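Local coordinates for protein putative methylthioribose-1-phosphate isomerase (Pyrococcus horikoshii OT3, PDB 6A34) that probably catalyses the interconversion of methylthioribose-1-phosphate and methylthioribulose-1-phosphate in the methionine salvage pathway, at residues 175-179 against 180-184. Residues are numbered along the deposited sequence; the frame is centred on the assembly and turned at random.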
loop_
_atom_site.group_PDB
_atom_site.type_symbol
_atom_site.label_atom_id
_atom_site.label_comp_id
_atom_site.label_asym_id
_atom_site.label_seq_id
_atom_site.Cartn_x
_atom_site.Cartn_y
_atom_site.Cartn_z
ATOM N N VAL A 175 2.252 -10.464 -24.672
ATOM C CA VAL A 175 2.252 -10.070 -26.057
ATOM C C VAL A 175 0.899 -9.442 -26.354
ATOM O O VAL A 175 0.858 -8.399 -26.992
ATOM C CB VAL A 175 2.568 -11.246 -26.988
ATOM C CG1 VAL A 175 2.486 -10.842 -28.451
ATOM C CG2 VAL A 175 3.909 -11.843 -26.650
ATOM N N HIS A 176 -0.182 -10.051 -25.856
ATOM C CA HIS A 176 -1.526 -9.460 -26.030
ATOM C C HIS A 176 -2.512 -10.053 -25.003
ATOM O O HIS A 176 -2.418 -11.207 -24.675
ATOM C CB HIS A 176 -1.976 -9.623 -27.512
ATOM C CG HIS A 176 -2.768 -8.478 -28.065
ATOM N ND1 HIS A 176 -3.683 -8.653 -29.102
ATOM C CD2 HIS A 176 -2.823 -7.157 -27.707
ATOM C CE1 HIS A 176 -4.266 -7.482 -29.360
ATOM N NE2 HIS A 176 -3.746 -6.534 -28.512
ATOM N N LEU A 177 -3.418 -9.207 -24.491
ATOM C CA LEU A 177 -4.648 -9.575 -23.756
ATOM C C LEU A 177 -4.409 -9.710 -22.242
ATOM O O LEU A 177 -5.257 -9.256 -21.416
ATOM C CB LEU A 177 -5.237 -10.876 -24.318
ATOM C CG LEU A 177 -5.574 -10.867 -25.806
ATOM C CD1 LEU A 177 -6.176 -12.201 -26.211
ATOM C CD2 LEU A 177 -6.520 -9.733 -26.144
ATOM N N GLY A 178 -3.313 -10.377 -21.869
ATOM C CA GLY A 178 -2.983 -10.594 -20.468
ATOM C C GLY A 178 -3.359 -11.983 -20.014
ATOM O O GLY A 178 -3.939 -12.732 -20.773
ATOM N N THR A 179 -2.983 -12.318 -18.775
ATOM C CA THR A 179 -3.440 -13.527 -18.122
ATOM C C THR A 179 -4.734 -13.167 -17.401
ATOM O O THR A 179 -5.856 -13.522 -17.847
ATOM C CB THR A 179 -2.311 -14.162 -17.294
ATOM O OG1 THR A 179 -1.787 -13.290 -16.287
ATOM C CG2 THR A 179 -1.161 -14.576 -18.189
ATOM N N VAL A 180 -4.582 -12.432 -16.295
ATOM C CA VAL A 180 -5.727 -11.835 -15.653
ATOM C C VAL A 180 -6.475 -11.029 -16.730
ATOM O O VAL A 180 -7.702 -11.091 -16.872
ATOM C CB VAL A 180 -5.313 -10.939 -14.457
ATOM C CG1 VAL A 180 -6.486 -10.098 -13.962
ATOM C CG2 VAL A 180 -4.731 -11.727 -13.297
ATOM N N GLY A 181 -5.724 -10.257 -17.500
ATOM C CA GLY A 181 -6.336 -9.315 -18.462
ATOM C C GLY A 181 -7.270 -10.008 -19.451
ATOM O O GLY A 181 -8.301 -9.476 -19.807
ATOM N N SER A 182 -6.915 -11.218 -19.879
ATOM C CA SER A 182 -7.740 -11.965 -20.808
ATOM C C SER A 182 -9.052 -12.355 -20.148
ATOM O O SER A 182 -10.108 -12.257 -20.750
ATOM C CB SER A 182 -7.042 -13.172 -21.335
ATOM O OG SER A 182 -7.749 -13.649 -22.461
ATOM N N VAL A 183 -8.971 -12.762 -18.888
ATOM C CA VAL A 183 -10.150 -13.263 -18.187
ATOM C C VAL A 183 -11.145 -12.122 -18.032
ATOM O O VAL A 183 -12.307 -12.298 -18.324
ATOM C CB VAL A 183 -9.790 -13.888 -16.825
ATOM C CG1 VAL A 183 -11.017 -14.171 -15.987
ATOM C CG2 VAL A 183 -8.994 -15.165 -17.021
ATOM N N VAL A 184 -10.669 -10.976 -17.532
ATOM C CA VAL A 184 -11.523 -9.827 -17.306
ATOM C C VAL A 184 -11.997 -9.226 -18.640
ATOM O O VAL A 184 -13.122 -8.696 -18.707
ATOM C CB VAL A 184 -10.867 -8.786 -16.387
ATOM C CG1 VAL A 184 -10.605 -9.364 -15.010
ATOM C CG2 VAL A 184 -9.597 -8.210 -16.978
#
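The carbonyl oxygen of Thr179 takes two weak backbone bonds, from Ser182 N at 3.2 Å (N-H···O angle 126°) and from Val183 N at 3.4 Å, the latter much straighter at 155°. This is the first turn of helix 180-189, which follows strand 161-165 by way of a loop in the Rossmann-like domain shared with the eIF-2B subunits. Val183 CG2 packs against the same oxygen, 3.6 Å from Thr179 O. Gly178, with a positive phi, leads into the helix and Gly181 lies in its first turn, their CA atoms 4.1 Å apart. Without side chains between them the backbones close up, and Leu177 O packs against the turn, 3.0 Å from Ser182 N but at an angle too poor for a hydrogen bond; it accepts one from Arg185 NH1. Cys167, a predicted transition-state stabiliser, and Asn257, predicted to bind substrate, lie about 8 and 7 Å from Val180, side chain to side chain. With its OG anti to the backbone N (chi1 -165°), Ser182 hydrogen-bonds through OG to Asn147 O, linking the turn to helix 125-157, whose Leu148 meets the Leu177 side chain. Ser182 CB sits 3.2 Å from Gly178 O.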